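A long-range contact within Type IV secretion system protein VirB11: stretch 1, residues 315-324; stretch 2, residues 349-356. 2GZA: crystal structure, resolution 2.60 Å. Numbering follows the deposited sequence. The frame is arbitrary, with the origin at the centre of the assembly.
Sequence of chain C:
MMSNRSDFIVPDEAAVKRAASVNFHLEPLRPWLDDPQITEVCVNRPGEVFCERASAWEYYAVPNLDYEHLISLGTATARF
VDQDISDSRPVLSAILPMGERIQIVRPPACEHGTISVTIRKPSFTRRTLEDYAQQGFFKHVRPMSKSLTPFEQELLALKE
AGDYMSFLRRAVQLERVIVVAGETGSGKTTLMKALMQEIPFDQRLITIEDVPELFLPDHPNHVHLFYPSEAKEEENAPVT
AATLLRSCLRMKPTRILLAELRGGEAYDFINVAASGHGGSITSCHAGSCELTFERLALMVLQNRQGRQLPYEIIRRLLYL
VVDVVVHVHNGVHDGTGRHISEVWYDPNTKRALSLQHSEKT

Stretch 1 (315-324) RRLLYLVVDV
Stretch 2, residues 349-356: TKRALSLQ

How do the two backbones run past each other? Residues 315-321 are the end of a helix that begins earlier in the chain; V322, at phi/psi -98/115°, is the first residue to leave helical values, and V324 is extended at -131/138°. The second stretch is helical from T349, again continuing a helix begun earlier. The two axes approach to 8.9 Å, with 123° between their N-to-C directions and a signed crossing angle of -123°. The register follows from two CA pairs: L320 CA lies 5.2 Å from K350 CA, and R316 CA lies 7.3 Å from L353 CA. From one pair to the other is four residues in the first helix and three, in the reverse direction, in the second; the helices carry backbone hydrogen bonds such as L320 N to R316 O at 3.0 Å and L353 N to T349 O at 3.0 Å.

What fills the space between the helices? L353 points its CA-to-CB bond toward the first helix, with chi1 -96° and chi2 33°, both between wells. L353 CD2 reaches Y319 CB at 3.7 Å and lies obliquely to the tyrosine ring. The CA-to-CB bond of Y319 also points toward the second stretch (chi1 m, -69°; chi2 140°), while Y319 OH accepts a 2.9 Å hydrogen bond from R315 NH2 in the same helix. L320 starts with CA-to-CB directed away, but chi1 m (-74°) and chi2 t (170°) bring L320 CD2 within 3.5 Å of S354 CB and 4.5 Å of L353 CB. The contact buries 429 Å², both sides summed: L353 and L320 contribute 75 and 73 Å², Y319 55 Å², and the long side chains of K350 and R316 much of the rest.

Which polar interaction ties the stretches together? The CA-to-CB bond of K350 points sideways, but the end of the side chain comes nearer, extended with all four chi angles t (-174°, 172°, 166°, 155°). K350 CG passes 3.8 Å from Y319 O, and K350 NZ donates a hydrogen bond to D323 OD1 at 2.7 Å, forming a salt bridge. The long lysine can thus span from one helix to D323, two residues past the end of the other. D323, buried in a loop with chi1 m (-66°) and chi2 -52°, supplies the opposite charge, and its OD2 is hydrogen-bonded elsewhere in the structure.

How does R316 cover the other end of the contact? Its CA-to-CB bond points sideways, and chi1 173° (t), chi2 -134° (between wells), chi3 -169° (t) and chi4 69° bring the guanidinium up to L353 and Q356. L353 C lies over one face, while Q356 OE1 is at the edge, 3.8 Å from R316 NH1. R316 NH2 comes within 3.4 Å of L353 O, but the angle is too poor for a hydrogen bond.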

ATOM      1  N   ARG C 315      -3.569  -7.670 -15.966  1.00 32.62           N
ATOM      2  CA  ARG C 315      -3.609  -7.486 -17.408  1.00 33.01           C
ATOM      3  C   ARG C 315      -2.721  -8.473 -18.151  1.00 33.36           C
ATOM      4  O   ARG C 315      -3.036  -8.891 -19.262  1.00 33.36           O
ATOM      5  CB  ARG C 315      -3.233  -6.049 -17.784  1.00 33.05           C
ATOM      6  CG  ARG C 315      -4.283  -4.984 -17.408  1.00 32.87           C
ATOM      7  CD  ARG C 315      -5.665  -5.270 -18.012  1.00 32.77           C
ATOM      8  NE  ARG C 315      -5.641  -5.176 -19.467  1.00 32.50           N
ATOM      9  CZ  ARG C 315      -5.992  -4.097 -20.161  1.00 32.31           C
ATOM     10  NH1 ARG C 315      -6.428  -3.003 -19.541  1.00 31.58           N
ATOM     11  NH2 ARG C 315      -5.912  -4.116 -21.481  1.00 32.06           N
ATOM     12  N   ARG C 316      -1.611  -8.848 -17.536  1.00 33.77           N
ATOM     13  CA  ARG C 316      -0.749  -9.867 -18.107  1.00 34.18           C
ATOM     14  C   ARG C 316      -1.383 -11.260 -18.027  1.00 34.01           C
ATOM     15  O   ARG C 316      -1.284 -12.037 -18.974  1.00 34.07           O
ATOM     16  CB  ARG C 316       0.617  -9.834 -17.432  1.00 34.30           C
ATOM     17  CG  ARG C 316       1.545 -10.959 -17.831  1.00 35.97           C
ATOM     18  CD  ARG C 316       2.148 -11.497 -16.566  1.00 39.23           C
ATOM     19  NE  ARG C 316       3.268 -12.416 -16.754  1.00 42.14           N
ATOM     20  CZ  ARG C 316       4.464 -12.090 -17.212  1.00 43.68           C
ATOM     21  NH1 ARG C 316       4.707 -10.867 -17.578  1.00 44.48           N
ATOM     22  NH2 ARG C 316       5.413 -12.998 -17.324  1.00 45.13           N
ATOM     23  N   LEU C 317      -2.036 -11.563 -16.911  1.00 33.88           N
ATOM     24  CA  LEU C 317      -2.731 -12.839 -16.752  1.00 34.00           C
ATOM     25  C   LEU C 317      -3.837 -13.019 -17.783  1.00 33.74           C
ATOM     26  O   LEU C 317      -3.983 -14.093 -18.353  1.00 33.54           O
ATOM     27  CB  LEU C 317      -3.272 -13.003 -15.326  1.00 34.08           C
ATOM     28  CG  LEU C 317      -2.404 -13.838 -14.380  1.00 34.76           C
ATOM     29  CD1 LEU C 317      -2.016 -15.193 -14.998  1.00 34.82           C
ATOM     30  CD2 LEU C 317      -1.173 -13.094 -13.984  1.00 35.45           C
ATOM     31  N   LEU C 318      -4.595 -11.952 -18.019  1.00 33.66           N
ATOM     32  CA  LEU C 318      -5.641 -11.956 -19.030  1.00 33.82           C
ATOM     33  C   LEU C 318      -5.102 -12.280 -20.425  1.00 33.92           C
ATOM     34  O   LEU C 318      -5.714 -13.050 -21.168  1.00 33.86           O
ATOM     35  CB  LEU C 318      -6.375 -10.611 -19.063  1.00 33.81           C
ATOM     36  CG  LEU C 318      -7.654 -10.379 -18.249  1.00 33.90           C
ATOM     37  CD1 LEU C 318      -8.219 -11.669 -17.670  1.00 34.08           C
ATOM     38  CD2 LEU C 318      -7.436  -9.369 -17.157  1.00 32.92           C
ATOM     39  N   TYR C 319      -3.962 -11.692 -20.770  1.00 33.90           N
ATOM     40  CA  TYR C 319      -3.343 -11.927 -22.067  1.00 34.07           C
ATOM     41  C   TYR C 319      -2.740 -13.319 -22.225  1.00 34.10           C
ATOM     42  O   TYR C 319      -2.687 -13.843 -23.338  1.00 34.33           O
ATOM     43  CB  TYR C 319      -2.292 -10.862 -22.391  1.00 34.09           C
ATOM     44  CG  TYR C 319      -2.847  -9.474 -22.663  1.00 34.17           C
ATOM     45  CD1 TYR C 319      -2.203  -8.342 -22.172  1.00 34.09           C
ATOM     46  CD2 TYR C 319      -4.013  -9.292 -23.411  1.00 34.36           C
ATOM     47  CE1 TYR C 319      -2.703  -7.066 -22.412  1.00 33.96           C
ATOM     48  CE2 TYR C 319      -4.521  -8.020 -23.652  1.00 34.01           C
ATOM     49  CZ  TYR C 319      -3.858  -6.914 -23.151  1.00 34.49           C
ATOM     50  OH  TYR C 319      -4.352  -5.650 -23.393  1.00 35.07           O
ATOM     51  N   LEU C 320      -2.287 -13.908 -21.122  1.00 34.02           N
ATOM     52  CA  LEU C 320      -1.737 -15.256 -21.137  1.00 33.93           C
ATOM     53  C   LEU C 320      -2.821 -16.312 -21.264  1.00 33.83           C
ATOM     54  O   LEU C 320      -2.577 -17.404 -21.775  1.00 34.18           O
ATOM     55  CB  LEU C 320      -0.920 -15.496 -19.874  1.00 34.07           C
ATOM     56  CG  LEU C 320       0.440 -14.801 -19.821  1.00 34.52           C
ATOM     57  CD1 LEU C 320       1.022 -14.922 -18.442  1.00 34.61           C
ATOM     58  CD2 LEU C 320       1.405 -15.364 -20.857  1.00 34.76           C
ATOM     59  N   VAL C 321      -4.017 -15.962 -20.815  1.00 33.60           N
ATOM     60  CA  VAL C 321      -5.112 -16.900 -20.654  1.00 33.46           C
ATOM     61  C   VAL C 321      -6.165 -16.755 -21.758  1.00 33.42           C
ATOM     62  O   VAL C 321      -6.732 -17.746 -22.211  1.00 33.68           O
ATOM     63  CB  VAL C 321      -5.729 -16.717 -19.250  1.00 33.30           C
ATOM     64  CG1 VAL C 321      -7.207 -17.061 -19.227  1.00 33.80           C
ATOM     65  CG2 VAL C 321      -4.954 -17.529 -18.243  1.00 33.50           C
ATOM     66  N   VAL C 322      -6.418 -15.527 -22.194  1.00 33.27           N
ATOM     67  CA  VAL C 322      -7.480 -15.255 -23.167  1.00 33.27           C
ATOM     68  C   VAL C 322      -6.903 -15.139 -24.564  1.00 33.23           C
ATOM     69  O   VAL C 322      -6.136 -14.221 -24.845  1.00 33.34           O
ATOM     70  CB  VAL C 322      -8.295 -13.959 -22.822  1.00 33.23           C
ATOM     71  CG1 VAL C 322      -9.316 -13.658 -23.909  1.00 33.25           C
ATOM     72  CG2 VAL C 322      -8.997 -14.096 -21.478  1.00 32.65           C
ATOM     73  N   ASP C 323      -7.283 -16.064 -25.435  1.00 33.17           N
ATOM     74  CA  ASP C 323      -6.724 -16.134 -26.780  1.00 33.15           C
ATOM     75  C   ASP C 323      -7.477 -15.241 -27.756  1.00 33.31           C
ATOM     76  O   ASP C 323      -6.864 -14.493 -28.520  1.00 33.32           O
ATOM     77  CB  ASP C 323      -6.714 -17.574 -27.287  1.00 33.15           C
ATOM     78  CG  ASP C 323      -5.776 -18.457 -26.500  1.00 33.50           C
ATOM     79  OD1 ASP C 323      -4.595 -18.076 -26.361  1.00 33.29           O
ATOM     80  OD2 ASP C 323      -6.224 -19.528 -26.022  1.00 33.50           O
ATOM     81  N   VAL C 324      -8.805 -15.325 -27.735  1.00 33.18           N
ATOM     82  CA  VAL C 324      -9.632 -14.612 -28.692  1.00 32.99           C
ATOM     83  C   VAL C 324     -10.747 -13.855 -27.978  1.00 33.28           C
ATOM     84  O   VAL C 324     -11.351 -14.363 -27.041  1.00 33.36           O
ATOM     85  CB  VAL C 324     -10.238 -15.576 -29.751  1.00 33.01           C
ATOM     86  CG1 VAL C 324     -11.112 -14.825 -30.746  1.00 32.43           C
ATOM     87  CG2 VAL C 324      -9.144 -16.341 -30.486  1.00 32.28           C
ATOM     88  N   THR C 349       1.719 -11.407 -28.464  1.00 46.67           N
ATOM     89  CA  THR C 349       1.881 -10.735 -27.182  1.00 47.04           C
ATOM     90  C   THR C 349       1.785 -11.762 -26.073  1.00 47.12           C
ATOM     91  O   THR C 349       2.528 -11.702 -25.098  1.00 47.38           O
ATOM     92  CB  THR C 349       0.890  -9.535 -27.012  1.00 46.92           C
ATOM     93  OG1 THR C 349       1.054  -8.621 -28.101  1.00 46.97           O
ATOM     94  CG2 THR C 349       1.147  -8.769 -25.714  1.00 46.56           C
ATOM     95  N   LYS C 350       0.869 -12.702 -26.234  1.00 46.37           N
ATOM     96  CA  LYS C 350       0.884 -13.873 -25.392  1.00 46.04           C
ATOM     97  C   LYS C 350       2.338 -14.378 -25.360  1.00 46.26           C
ATOM     98  O   LYS C 350       2.891 -14.605 -24.294  1.00 46.31           O
ATOM     99  CB  LYS C 350      -0.074 -14.931 -25.940  1.00 45.60           C
ATOM    100  CG  LYS C 350      -0.237 -16.125 -25.050  1.00 43.62           C
ATOM    101  CD  LYS C 350      -1.326 -17.015 -25.564  1.00 40.93           C
ATOM    102  CE  LYS C 350      -1.266 -18.353 -24.880  1.00 39.89           C
ATOM    103  NZ  LYS C 350      -2.582 -19.002 -24.888  1.00 37.66           N
ATOM    104  N   ARG C 351       2.962 -14.481 -26.528  1.00 46.70           N
ATOM    105  CA  ARG C 351       4.321 -15.014 -26.668  1.00 46.95           C
ATOM    106  C   ARG C 351       5.350 -14.172 -25.934  1.00 47.02           C
ATOM    107  O   ARG C 351       5.942 -14.629 -24.954  1.00 46.99           O
ATOM    108  CB  ARG C 351       4.703 -15.131 -28.140  1.00 47.10           C
ATOM    109  CG  ARG C 351       5.807 -16.136 -28.413  1.00 47.96           C
ATOM    110  CD  ARG C 351       5.263 -17.552 -28.468  1.00 49.46           C
ATOM    111  NE  ARG C 351       6.151 -18.485 -27.782  1.00 50.88           N
ATOM    112  CZ  ARG C 351       5.907 -19.030 -26.594  1.00 51.47           C
ATOM    113  NH1 ARG C 351       4.781 -18.764 -25.944  1.00 50.99           N
ATOM    114  NH2 ARG C 351       6.796 -19.860 -26.060  1.00 52.50           N
ATOM    115  N   ALA C 352       5.553 -12.947 -26.415  1.00 47.16           N
ATOM    116  CA  ALA C 352       6.509 -12.027 -25.812  1.00 47.36           C
ATOM    117  C   ALA C 352       6.408 -12.074 -24.288  1.00 47.64           C
ATOM    118  O   ALA C 352       7.376 -12.437 -23.611  1.00 47.70           O
ATOM    119  CB  ALA C 352       6.292 -10.614 -26.339  1.00 47.25           C
ATOM    120  N   LEU C 353       5.219 -11.752 -23.774  1.00 47.85           N
ATOM    121  CA  LEU C 353       4.900 -11.788 -22.346  1.00 48.02           C
ATOM    122  C   LEU C 353       5.342 -13.064 -21.629  1.00 48.36           C
ATOM    123  O   LEU C 353       6.052 -12.998 -20.631  1.00 48.26           O
ATOM    124  CB  LEU C 353       3.397 -11.588 -22.143  1.00 47.81           C
ATOM    125  CG  LEU C 353       2.796 -10.215 -21.828  1.00 47.90           C
ATOM    126  CD1 LEU C 353       3.527  -9.039 -22.471  1.00 47.97           C
ATOM    127  CD2 LEU C 353       1.331 -10.221 -22.228  1.00 47.52           C
ATOM    128  N   SER C 354       4.920 -14.219 -22.135  1.00 48.85           N
ATOM    129  CA  SER C 354       5.220 -15.500 -21.484  1.00 49.50           C
ATOM    130  C   SER C 354       6.706 -15.827 -21.528  1.00 50.01           C
ATOM    131  O   SER C 354       7.182 -16.706 -20.810  1.00 50.14           O
ATOM    132  CB  SER C 354       4.410 -16.639 -22.108  1.00 49.42           C
ATOM    133  OG  SER C 354       4.725 -16.809 -23.473  1.00 49.40           O
ATOM    134  N   LEU C 355       7.430 -15.093 -22.361  1.00 50.59           N
ATOM    135  CA  LEU C 355       8.851 -15.309 -22.565  1.00 51.07           C
ATOM    136  C   LEU C 355       9.659 -14.182 -21.927  1.00 51.45           C
ATOM    137  O   LEU C 355      10.891 -14.251 -21.863  1.00 51.45           O
ATOM    138  CB  LEU C 355       9.133 -15.366 -24.064  1.00 50.97           C
ATOM    139  CG  LEU C 355       9.881 -16.565 -24.637  1.00 50.95           C
ATOM    140  CD1 LEU C 355       9.094 -17.857 -24.436  1.00 51.02           C
ATOM    141  CD2 LEU C 355      10.135 -16.326 -26.107  1.00 51.21           C
ATOM    142  N   GLN C 356       8.947 -13.161 -21.441  1.00 51.84           N
ATOM    143  CA  GLN C 356       9.530 -11.881 -21.034  1.00 52.39           C
ATOM    144  C   GLN C 356      10.402 -11.986 -19.790  1.00 52.58           C
ATOM    145  O   GLN C 356      11.378 -11.919 -19.042  1.00 52.82           O
ATOM    146  CB  GLN C 356       8.414 -10.857 -20.812  1.00 52.40           C
ATOM    147  CG  GLN C 356       8.839  -9.397 -20.843  1.00 53.02           C
ATOM    148  CD  GLN C 356       7.649  -8.448 -20.746  1.00 53.61           C
ATOM    149  OE1 GLN C 356       6.624  -8.778 -20.145  1.00 53.11           O
ATOM    150  NE2 GLN C 356       7.782  -7.261 -21.341  1.00 53.58           N
TER